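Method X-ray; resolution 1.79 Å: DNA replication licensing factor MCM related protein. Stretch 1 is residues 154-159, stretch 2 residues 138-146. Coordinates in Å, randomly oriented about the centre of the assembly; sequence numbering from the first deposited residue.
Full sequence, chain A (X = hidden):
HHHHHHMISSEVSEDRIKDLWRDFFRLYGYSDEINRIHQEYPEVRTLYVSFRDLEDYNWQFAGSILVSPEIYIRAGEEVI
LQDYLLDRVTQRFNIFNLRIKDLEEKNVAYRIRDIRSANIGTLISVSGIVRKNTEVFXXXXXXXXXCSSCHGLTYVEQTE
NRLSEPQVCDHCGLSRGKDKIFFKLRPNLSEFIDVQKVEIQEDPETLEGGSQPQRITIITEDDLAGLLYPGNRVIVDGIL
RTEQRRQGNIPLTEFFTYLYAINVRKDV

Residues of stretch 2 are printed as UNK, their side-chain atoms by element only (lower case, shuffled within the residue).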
# COMPACT_ATOMS: atom_id res chain seq x y z
N THR A 154 15.50 13.65 -8.47
CA THR A 154 15.41 12.21 -8.27
C THR A 154 14.22 11.92 -7.38
O THR A 154 14.13 12.45 -6.27
CB THR A 154 16.68 11.67 -7.60
OG1 THR A 154 17.81 11.86 -8.46
CG2 THR A 154 16.54 10.18 -7.27
N TYR A 155 13.30 11.09 -7.85
CA TYR A 155 12.13 10.74 -7.07
C TYR A 155 12.35 9.43 -6.33
O TYR A 155 12.87 8.47 -6.90
CB TYR A 155 10.89 10.66 -7.96
CG TYR A 155 10.27 12.01 -8.26
CD1 TYR A 155 10.74 12.79 -9.31
CD2 TYR A 155 9.23 12.51 -7.49
CE1 TYR A 155 10.19 14.03 -9.59
CE2 TYR A 155 8.67 13.75 -7.77
CZ TYR A 155 9.15 14.50 -8.82
OH TYR A 155 8.60 15.73 -9.09
N VAL A 156 11.96 9.39 -5.06
CA VAL A 156 12.09 8.19 -4.25
C VAL A 156 10.76 7.88 -3.58
O VAL A 156 10.22 8.71 -2.85
CB VAL A 156 13.17 8.35 -3.17
CG1 VAL A 156 13.31 7.05 -2.37
CG2 VAL A 156 14.49 8.75 -3.78
N GLU A 157 10.24 6.68 -3.82
CA GLU A 157 9.01 6.24 -3.18
C GLU A 157 9.24 6.09 -1.68
O GLU A 157 10.27 5.57 -1.25
CB GLU A 157 8.53 4.92 -3.77
CG GLU A 157 7.22 4.43 -3.19
CD GLU A 157 6.82 3.06 -3.71
OE1 GLU A 157 7.49 2.55 -4.62
OE2 GLU A 157 5.83 2.50 -3.19
N GLN A 158 8.26 6.53 -0.89
CA GLN A 158 8.35 6.46 0.56
C GLN A 158 7.49 5.32 1.08
O GLN A 158 6.32 5.19 0.71
CB GLN A 158 7.91 7.78 1.17
CG GLN A 158 8.70 8.97 0.66
CD GLN A 158 10.16 8.89 1.02
OE1 GLN A 158 10.51 8.69 2.18
NE2 GLN A 158 11.03 9.03 0.03
N THR A 159 8.07 4.49 1.94
CA THR A 159 7.36 3.34 2.48
C THR A 159 7.42 3.28 4.01
O THR A 159 6.72 2.47 4.62
CB THR A 159 7.93 2.03 1.92
OG1 THR A 159 9.35 1.98 2.16
CG2 THR A 159 7.68 1.94 0.42
N UNK A 138 -1.78 14.41 5.35
CA UNK A 138 -0.97 14.04 4.18
C UNK A 138 0.32 13.33 4.56
O UNK A 138 0.97 13.68 5.54
c UNK A 138 -0.59 16.32 4.70
c UNK A 138 -1.60 15.82 5.71
c UNK A 138 -0.67 15.39 3.54
N UNK A 139 0.67 12.32 3.77
CA UNK A 139 1.93 11.61 3.93
C UNK A 139 2.69 11.64 2.61
O UNK A 139 2.11 11.41 1.55
c UNK A 139 3.55 7.01 3.31
c UNK A 139 2.52 7.80 4.11
c UNK A 139 1.70 10.17 4.37
n UNK A 139 3.04 5.67 2.93
c UNK A 139 2.92 9.27 4.22
N UNK A 140 3.98 11.92 2.69
CA UNK A 140 4.84 11.94 1.52
C UNK A 140 4.88 10.54 0.90
O UNK A 140 5.18 9.57 1.59
c UNK A 140 6.77 13.81 -0.05
c UNK A 140 6.24 12.38 1.94
c UNK A 140 7.26 12.70 0.86
c UNK A 140 8.58 13.07 1.52
N UNK A 141 4.57 10.45 -0.39
CA UNK A 141 4.50 9.15 -1.06
C UNK A 141 5.58 9.02 -2.12
O UNK A 141 6.36 8.06 -2.11
n UNK A 141 1.59 4.92 -2.66
c UNK A 141 2.95 7.58 -2.35
c UNK A 141 3.12 8.94 -1.69
c UNK A 141 2.92 5.08 -2.02
c UNK A 141 3.08 6.44 -1.35
N UNK A 142 5.62 9.96 -3.06
CA UNK A 142 6.71 10.02 -4.01
C UNK A 142 7.46 11.33 -3.81
O UNK A 142 6.96 12.40 -4.16
o UNK A 142 8.34 9.00 -6.03
c UNK A 142 6.20 9.91 -5.45
c UNK A 142 7.30 9.53 -6.42
n UNK A 142 7.08 9.79 -7.70
N UNK A 143 8.65 11.23 -3.23
CA UNK A 143 9.40 12.41 -2.80
C UNK A 143 10.37 12.89 -3.87
O UNK A 143 11.19 12.12 -4.37
c UNK A 143 10.15 12.11 -1.52
N UNK A 144 10.29 14.18 -4.19
CA UNK A 144 11.21 14.81 -5.13
C UNK A 144 12.46 15.31 -4.40
O UNK A 144 12.35 16.06 -3.43
c UNK A 144 10.53 15.97 -5.84
N UNK A 145 13.63 14.89 -4.86
CA UNK A 145 14.89 15.34 -4.28
C UNK A 145 15.74 16.07 -5.33
O UNK A 145 15.98 15.54 -6.41
c UNK A 145 13.70 11.97 -1.35
c UNK A 145 14.89 13.59 -0.07
c UNK A 145 14.23 12.50 -2.51
c UNK A 145 15.42 14.12 -1.23
c UNK A 145 15.10 13.58 -2.46
c UNK A 145 15.68 14.16 -3.72
c UNK A 145 14.03 12.52 -0.13
N UNK A 146 16.20 17.27 -4.99
CA UNK A 146 17.00 18.06 -5.92
C UNK A 146 18.49 17.87 -5.67
O UNK A 146 18.98 18.05 -4.55
c UNK A 146 17.49 20.44 -6.70
o UNK A 146 17.74 22.74 -7.26
c UNK A 146 17.06 21.89 -6.64
c UNK A 146 16.63 19.54 -5.81
o UNK A 146 16.05 22.20 -5.97

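Position 138 carries three side-chain carbons that close a ring onto its own backbone N, and they are out of reach of stretch 1. That ring makes it Pro138, which lies in the strand before the contact begins.

Position 139 has four carbons in a row ending in nitrogen, all four chi angles near t. Its CA-to-CB bond points sideways, yet the extended chain brings the terminal nitrogen to 4.0 Å from Gln158 O, proximity without a hydrogen bond. This is Lys139; its NZ is bonded elsewhere in the structure.

At 140 four carbons fork at the second, and the carbon at the fork lies 4.0 Å from Gln158 CG. The fork is the mark of Leu140. Its backbone comes nearer: Leu140 O is 3.3 Å from Gln158 CB.

Position 141 again shows four carbons in a row with a terminal nitrogen, and the carbon next to that nitrogen rests 4.1 Å from Glu157 OE2; so it is Lys141. The side chain is no salt-bridge partner here. Its CB points away, and the main chain does the joining: Gln158 N donates to Lys141 O at 2.7 Å. The same oxygen receives a CA-H...O contact from Glu157 CA at 3.4 Å.

Two carbons, the second bearing one oxygen and one nitrogen, make up the side chain at 142, which bends nearer the partner strand, placing its nitrogen 3.5 Å from Tyr155 CD2 and its oxygen 3.6 Å from Val156 C. They identify it as Asn142. The chain turns a corner here, and the residue pairs with Glu157 in a non-hydrogen-bonded bridge.

A single carbon at 143, the CB, lies 3.6 Å from Gln158 NE2, and this means Ala143. Its backbone exchanges two hydrogen bonds with Val156: Val156 N to Ala143 O at 2.9 Å, and Ala143 N to Val156 O at 3.0 Å.

Position 144 also has one carbon, a CB that sits over one face of the Tyr155 ring, 3.5 Å from Tyr155 CE2. It is Ala144; a methyl suffices to meet the ring across this non-hydrogen-bonded pair.

At 145 one carbon leads to a ring of six carbons, with no hydroxyl, and a ring carbon packs 4.0 Å from Val156 CG2, on the face shared with Ala143: Phe145. Its backbone closes another two-bond pair, Thr154 N to Phe145 O at 2.8 Å and Phe145 N to Thr154 O at 2.9 Å.

Position 146 has three carbons, the third carrying two oxygens, and makes no contact with stretch 1, hence Glu146. It points away; both carboxylate oxygens are hydrogen-bonded elsewhere in the structure.

The rule is an antiparallel ladder whose five cross-stretch hydrogen bonds are all backbone to backbone, with side chains packing on its two faces. Four bonds join Thr154 to Phe145 and Val156 to Ala143, and Gln158 N adds a fifth beyond the corner. Tyr155 packs with Ala144 on one face, while Val156 meets Phe145 on the other. Gln158 folds back with chi1 and chi2 both m, so its NE2 donates to Val156 O at 3.0 Å within its own stretch and also lies at the edge of the Phe145 ring. Together the stretches bury 603 Å².

Stretch 2 (138-146) PKLKNAAFE
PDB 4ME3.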